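Local coordinates for protein yahD a copper inducible hydrolase (Lactococcus lactis subsp. lactis, PDB 3OG9) that probably acts as a hydrolase of the alpha/beta-hydrolase fold, is induced by copper, and binds D-malate in its pocket, at residues T70-L76 / M136-D140; I131-G135 / H191-E197. One frame throughout, in Å; residues are numbered along the deposited sequence.

Contact 1. Residues T70-L76 / M136-D140; sequences TKENFDL and MQLED. With MLT (D-malate), chain C.
Two loops of the alpha/beta-hydrolase fold meet here and line the D-malate pocket with F74 and M136: 70-76, with a 3-10 turn at 71-73, leads into helix 76-97, and the irregular 136-140, extended except at L138 (-88/-33), follows strand 129-133. Their backbones come closest at K71 and L138, with CA atoms 6.0 Å apart. M136 (chi1 p, chi2 t, chi3 m) reaches T70, CE to CG2 at 3.4 Å, and makes an oblique Met-aromatic contact, its SD 5.2 Å from the centroid of the F74 ring. Q137 accepts a hydrogen bond at OE1 from K71 NZ (3.1 Å), while its NE2 is held by D174. L138 lays CD2 over one face of the F74 ring, a CH-pi contact 3.8 Å from the centroid, with F74 at chi1 m. E139 offers CB to L76 CD2 at 3.9 Å and turns its carboxylate to R122 and N118. F74 CE1 lies 3.4 Å from malate O3. One water bridges the backbones, donating to K71 O at 2.6 Å and to L138 O at 2.8 Å.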
loop_
_atom_site.group_PDB
_atom_site.type_symbol
_atom_site.label_atom_id
_atom_site.label_comp_id
_atom_site.label_asym_id
_atom_site.label_seq_id
_atom_site.Cartn_x
_atom_site.Cartn_y
_atom_site.Cartn_z
ATOM N N THR A 70 -4.029 -4.205 18.348
ATOM C CA THR A 70 -4.016 -3.713 16.978
ATOM C C THR A 70 -3.275 -2.362 16.950
ATOM O O THR A 70 -2.074 -2.384 16.958
ATOM C CB THR A 70 -5.443 -3.705 16.399
ATOM O OG1 THR A 70 -5.888 -5.084 16.326
ATOM C CG2 THR A 70 -5.447 -3.101 15.009
ATOM N N LYS A 71 -3.959 -1.217 17.043
ATOM C CA LYS A 71 -3.270 0.088 16.892
ATOM C C LYS A 71 -2.223 0.371 17.967
ATOM O O LYS A 71 -1.237 1.033 17.689
ATOM C CB LYS A 71 -4.267 1.272 16.773
ATOM C CG LYS A 71 -4.896 1.387 15.365
ATOM C CD LYS A 71 -5.579 2.710 15.142
ATOM C CE LYS A 71 -7.019 2.675 15.542
ATOM N NZ LYS A 71 -7.433 4.053 15.828
ATOM N N GLU A 72 -2.443 -0.124 19.188
ATOM C CA GLU A 72 -1.472 0.044 20.270
ATOM C C GLU A 72 -0.127 -0.636 19.984
ATOM O O GLU A 72 0.877 -0.271 20.597
ATOM C CB GLU A 72 -2.014 -0.457 21.636
ATOM C CG GLU A 72 -3.237 0.340 22.162
ATOM C CD GLU A 72 -4.575 -0.112 21.537
ATOM O OE1 GLU A 72 -4.577 -1.087 20.740
ATOM O OE2 GLU A 72 -5.635 0.509 21.846
ATOM N N ASN A 73 -0.105 -1.614 19.086
ATOM C CA ASN A 73 1.165 -2.261 18.728
ATOM C C ASN A 73 1.973 -1.549 17.644
ATOM O O ASN A 73 3.085 -1.958 17.351
ATOM C CB ASN A 73 0.937 -3.729 18.305
ATOM C CG ASN A 73 2.182 -4.590 18.496
ATOM O OD1 ASN A 73 3.075 -4.251 19.269
ATOM N ND2 ASN A 73 2.248 -5.702 17.786
ATOM N N PHE A 74 1.428 -0.488 17.045
ATOM C CA PHE A 74 2.132 0.180 15.936
ATOM C C PHE A 74 2.982 1.306 16.507
ATOM O O PHE A 74 2.457 2.228 17.161
ATOM C CB PHE A 74 1.138 0.696 14.889
ATOM C CG PHE A 74 0.183 -0.358 14.365
ATOM C CD1 PHE A 74 0.609 -1.667 14.141
ATOM C CD2 PHE A 74 -1.125 -0.007 13.990
ATOM C CE1 PHE A 74 -0.285 -2.638 13.630
ATOM C CE2 PHE A 74 -2.019 -0.966 13.484
ATOM C CZ PHE A 74 -1.607 -2.287 13.306
ATOM N N ASP A 75 4.287 1.227 16.283
ATOM C CA ASP A 75 5.209 2.297 16.709
ATOM C C ASP A 75 5.121 3.516 15.757
ATOM O O ASP A 75 5.697 3.546 14.650
ATOM C CB ASP A 75 6.620 1.737 16.851
ATOM C CG ASP A 75 7.636 2.773 17.303
ATOM O OD1 ASP A 75 7.336 3.982 17.231
ATOM O OD2 ASP A 75 8.752 2.357 17.703
ATOM N N LEU A 76 4.365 4.515 16.191
ATOM C CA LEU A 76 4.075 5.669 15.362
ATOM C C LEU A 76 5.288 6.547 15.095
ATOM O O LEU A 76 5.366 7.174 14.029
ATOM C CB LEU A 76 2.913 6.481 15.946
ATOM C CG LEU A 76 1.613 5.681 16.137
ATOM C CD1 LEU A 76 0.520 6.577 16.692
ATOM C CD2 LEU A 76 1.151 4.950 14.861
ATOM N N MET A 136 -5.523 -1.521 6.566
ATOM C CA MET A 136 -6.186 -1.070 7.765
ATOM C C MET A 136 -5.730 0.320 8.122
ATOM O O MET A 136 -4.747 0.812 7.575
ATOM C CB MET A 136 -5.852 -2.019 8.919
ATOM C CG MET A 136 -4.375 -1.960 9.398
ATOM S SD MET A 136 -3.985 -3.399 10.411
ATOM C CE MET A 136 -5.241 -3.259 11.629
ATOM N N GLN A 137 -6.447 0.952 9.062
ATOM C CA GLN A 137 -5.987 2.219 9.629
ATOM C C GLN A 137 -4.857 1.976 10.663
ATOM O O GLN A 137 -5.033 1.186 11.584
ATOM C CB GLN A 137 -7.183 2.948 10.272
ATOM C CG GLN A 137 -6.820 4.310 10.792
ATOM C CD GLN A 137 -7.850 4.892 11.688
ATOM O OE1 GLN A 137 -8.121 4.365 12.782
ATOM N NE2 GLN A 137 -8.437 6.004 11.253
ATOM N N LEU A 138 -3.725 2.667 10.522
ATOM C CA LEU A 138 -2.616 2.587 11.485
ATOM C C LEU A 138 -2.725 3.596 12.661
ATOM O O LEU A 138 -2.280 3.309 13.772
ATOM C CB LEU A 138 -1.294 2.828 10.741
ATOM C CG LEU A 138 -0.981 1.753 9.704
ATOM C CD1 LEU A 138 0.359 2.049 9.120
ATOM C CD2 LEU A 138 -1.019 0.346 10.371
ATOM N N GLU A 139 -3.293 4.770 12.390
ATOM C CA GLU A 139 -3.409 5.827 13.374
ATOM C C GLU A 139 -4.601 6.740 13.047
ATOM O O GLU A 139 -5.030 6.850 11.884
ATOM C CB GLU A 139 -2.095 6.642 13.446
ATOM C CG GLU A 139 -1.580 7.044 12.066
ATOM C CD GLU A 139 -0.567 8.188 12.091
ATOM O OE1 GLU A 139 -0.338 8.763 13.209
ATOM O OE2 GLU A 139 -0.030 8.514 10.985
ATOM N N ASP A 140 -5.138 7.391 14.071
ATOM C CA ASP A 140 -6.171 8.404 13.866
ATOM C C ASP A 140 -5.484 9.768 13.981
ATOM O O ASP A 140 -4.699 9.993 14.914
ATOM C CB ASP A 140 -7.268 8.242 14.917
ATOM C CG ASP A 140 -8.526 9.059 14.598
ATOM O OD1 ASP A 140 -8.655 9.584 13.465
ATOM O OD2 ASP A 140 -9.395 9.172 15.489
HETATM C C1 MLT C . 0.937 -3.910 10.133
HETATM O O1 MLT C . 1.963 -3.993 10.860
HETATM O O2 MLT C . 0.925 -3.150 9.134
HETATM C C2 MLT C . -0.303 -4.707 10.473
HETATM O O3 MLT C . -0.146 -5.438 11.676
HETATM C C3 MLT C . -0.710 -5.634 9.326
HETATM C C4 MLT C . 0.277 -6.748 9.073
HETATM O O4 MLT C . -0.188 -7.856 8.730
HETATM O O5 MLT C . 1.527 -6.623 9.164
HETATM O O HOH W 1 -1.379 3.355 16.471
#

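Contact 2. Residues I131-G135 / H191-E197; sequences IAFHG and HQLTQEE. Unlike the reference sequence in segment 191-197: T194 (reference Met). With MLT (D-malate), chain C.
H134 lays one face of its imidazole against the backbone of H191, whose carbonyl carbon C sits over the ring, the two CA atoms being 6.2 Å apart. With chi1 m and backbone angles of 54/48, in the left-handed helical region, H134 sends NE2 to E197 OE1 in a 2.6 Å hydrogen bond. E197 (chi1 p) also closes a capping box at the start of helix 195-208: T194 N donates to E197 OE1 (3.0 Å), and E197 N to T194 OG1 (2.9 Å). Strand 129-133, an inner strand of the alpha/beta-hydrolase sheet, ends against the loop carrying H191, which lies with S110 and D160 in a geometry consistent with a Ser-His-Asp triad. H191 ND1 is hydrogen-bonded to D160, and NE2 to S110; H191 NE2 also makes a weak hydrogen bond to O4 of D-malate at 3.1 Å. F133 (chi1 m) packs its ring on L193: F133 CG lies 3.3 Å from L193 CD1, and F133 CD1 3.1 Å from E197 OE2, which is hydrogen-bonded to S155.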
loop_
_atom_site.group_PDB
_atom_site.type_symbol
_atom_site.label_atom_id
_atom_site.label_comp_id
_atom_site.label_asym_id
_atom_site.label_seq_id
_atom_site.Cartn_x
_atom_site.Cartn_y
_atom_site.Cartn_z
ATOM N N ILE A 131 -4.107 0.482 -4.738
ATOM C CA ILE A 131 -4.741 -0.813 -4.619
ATOM C C ILE A 131 -4.170 -1.377 -3.328
ATOM O O ILE A 131 -2.960 -1.672 -3.250
ATOM C CB ILE A 131 -4.380 -1.707 -5.837
ATOM C CG1 ILE A 131 -5.023 -1.104 -7.096
ATOM C CG2 ILE A 131 -4.876 -3.186 -5.641
ATOM C CD1 ILE A 131 -4.658 -1.740 -8.419
ATOM N N ALA A 132 -5.026 -1.504 -2.307
ATOM C CA ALA A 132 -4.572 -1.967 -0.972
ATOM C C ALA A 132 -5.239 -3.286 -0.640
ATOM O O ALA A 132 -6.436 -3.304 -0.395
ATOM C CB ALA A 132 -4.943 -0.951 0.103
ATOM N N PHE A 133 -4.488 -4.382 -0.639
ATOM C CA PHE A 133 -5.042 -5.678 -0.229
ATOM C C PHE A 133 -4.898 -5.896 1.255
ATOM O O PHE A 133 -3.778 -5.887 1.787
ATOM C CB PHE A 133 -4.387 -6.827 -0.983
ATOM C CG PHE A 133 -4.526 -6.738 -2.495
ATOM C CD1 PHE A 133 -5.761 -6.920 -3.115
ATOM C CD2 PHE A 133 -3.403 -6.505 -3.304
ATOM C CE1 PHE A 133 -5.882 -6.844 -4.538
ATOM C CE2 PHE A 133 -3.520 -6.431 -4.722
ATOM C CZ PHE A 133 -4.746 -6.601 -5.328
ATOM N N HIS A 134 -6.036 -6.071 1.921
ATOM C CA HIS A 134 -6.094 -6.312 3.365
ATOM C C HIS A 134 -5.375 -5.255 4.199
ATOM O O HIS A 134 -4.605 -5.568 5.132
ATOM C CB HIS A 134 -5.637 -7.750 3.677
ATOM C CG HIS A 134 -6.463 -8.748 2.947
ATOM N ND1 HIS A 134 -7.785 -8.964 3.262
ATOM C CD2 HIS A 134 -6.209 -9.482 1.839
ATOM C CE1 HIS A 134 -8.307 -9.810 2.390
ATOM N NE2 HIS A 134 -7.369 -10.145 1.523
ATOM N N GLY A 135 -5.680 -4.000 3.865
ATOM C CA GLY A 135 -5.169 -2.853 4.580
ATOM C C GLY A 135 -6.040 -2.471 5.780
ATOM O O GLY A 135 -7.172 -2.988 5.984
ATOM N N HIS A 191 -6.945 -12.906 6.365
ATOM C CA HIS A 191 -5.870 -11.978 5.952
ATOM C C HIS A 191 -5.154 -12.395 4.671
ATOM O O HIS A 191 -4.359 -11.607 4.090
ATOM C CB HIS A 191 -4.830 -11.825 7.084
ATOM C CG HIS A 191 -4.079 -10.523 7.068
ATOM N ND1 HIS A 191 -4.700 -9.302 7.192
ATOM C CD2 HIS A 191 -2.749 -10.263 7.004
ATOM C CE1 HIS A 191 -3.792 -8.341 7.161
ATOM N NE2 HIS A 191 -2.598 -8.899 7.046
ATOM N N GLN A 192 -5.409 -13.631 4.224
ATOM C CA GLN A 192 -4.707 -14.162 3.044
ATOM C C GLN A 192 -5.087 -13.461 1.734
ATOM O O GLN A 192 -6.274 -13.313 1.426
ATOM C CB GLN A 192 -5.042 -15.640 2.904
ATOM C CG GLN A 192 -4.347 -16.376 1.771
ATOM C CD GLN A 192 -4.459 -17.885 1.963
ATOM O OE1 GLN A 192 -5.427 -18.505 1.520
ATOM N NE2 GLN A 192 -3.490 -18.467 2.674
ATOM N N LEU A 193 -4.088 -13.089 0.938
ATOM C CA LEU A 193 -4.329 -12.563 -0.404
ATOM C C LEU A 193 -4.913 -13.646 -1.349
ATOM O O LEU A 193 -4.338 -14.731 -1.505
ATOM C CB LEU A 193 -3.036 -11.991 -0.973
ATOM C CG LEU A 193 -3.161 -11.292 -2.339
ATOM C CD1 LEU A 193 -3.879 -9.978 -2.103
ATOM C CD2 LEU A 193 -1.778 -11.063 -2.974
ATOM N N THR A 194 -6.049 -13.363 -1.988
ATOM C CA THR A 194 -6.700 -14.371 -2.821
ATOM C C THR A 194 -6.592 -14.049 -4.300
ATOM O O THR A 194 -6.469 -12.853 -4.716
ATOM C CB THR A 194 -8.214 -14.481 -2.515
ATOM O OG1 THR A 194 -8.835 -13.292 -2.998
ATOM C CG2 THR A 194 -8.479 -14.637 -1.017
ATOM N N GLN A 195 -6.635 -15.112 -5.108
ATOM C CA GLN A 195 -6.601 -14.967 -6.572
ATOM C C GLN A 195 -7.757 -14.093 -7.034
ATOM O O GLN A 195 -7.631 -13.330 -7.993
ATOM C CB GLN A 195 -6.622 -16.353 -7.268
ATOM C CG GLN A 195 -5.279 -17.135 -7.004
ATOM C CD GLN A 195 -5.187 -18.566 -7.579
ATOM O OE1 GLN A 195 -4.995 -19.549 -6.835
ATOM N NE2 GLN A 195 -5.257 -18.675 -8.893
ATOM N N GLU A 196 -8.899 -14.226 -6.370
ATOM C CA GLU A 196 -10.114 -13.516 -6.779
ATOM C C GLU A 196 -9.989 -12.021 -6.491
ATOM O O GLU A 196 -10.459 -11.189 -7.277
ATOM C CB GLU A 196 -11.358 -14.085 -6.072
ATOM C CG GLU A 196 -11.710 -15.537 -6.485
ATOM C CD GLU A 196 -10.835 -16.632 -5.806
ATOM O OE1 GLU A 196 -10.002 -16.330 -4.910
ATOM O OE2 GLU A 196 -10.995 -17.823 -6.181
ATOM N N GLU A 197 -9.358 -11.663 -5.381
ATOM C CA GLU A 197 -9.244 -10.205 -5.143
ATOM C C GLU A 197 -8.270 -9.548 -6.106
ATOM O O GLU A 197 -8.459 -8.398 -6.484
ATOM C CB GLU A 197 -8.920 -9.854 -3.686
ATOM C CG GLU A 197 -7.516 -10.190 -3.217
ATOM C CD GLU A 197 -7.414 -10.031 -1.688
ATOM O OE1 GLU A 197 -7.579 -11.020 -0.965
ATOM O OE2 GLU A 197 -7.235 -8.891 -1.217
HETATM C C1 MLT C . 0.937 -3.910 10.133
HETATM O O1 MLT C . 1.963 -3.993 10.860
HETATM O O2 MLT C . 0.925 -3.150 9.134
HETATM C C2 MLT C . -0.303 -4.707 10.473
HETATM O O3 MLT C . -0.146 -5.438 11.676
HETATM C C3 MLT C . -0.710 -5.634 9.326
HETATM C C4 MLT C . 0.277 -6.748 9.073
HETATM O O4 MLT C . -0.188 -7.856 8.730
HETATM O O5 MLT C . 1.527 -6.623 9.164
#

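Overall arrangement
Residues 131-135 run directly into 136-140, so contacts 1 and 2 share one continuous piece of chain that leaves strand 129-133 and skirts the malate pocket, although their centres lie about 20 Å apart. Contact 2 sits nearer the middle of the molecule and joins the end of a sheet strand to the start of the last helix; contact 1 lies farther out and joins two loops. Both are partly buried and both touch the ligand, but differently: contact 1 offers it an aromatic edge and a methionine sulfur, contact 2 a weak hydrogen bond from a histidine. Across contact 1, apolar side chains, a lysine-to-glutamine hydrogen bond and a water combine, whereas contact 2 combines a buried histidine-carboxylate hydrogen bond with packing of F133 on L193.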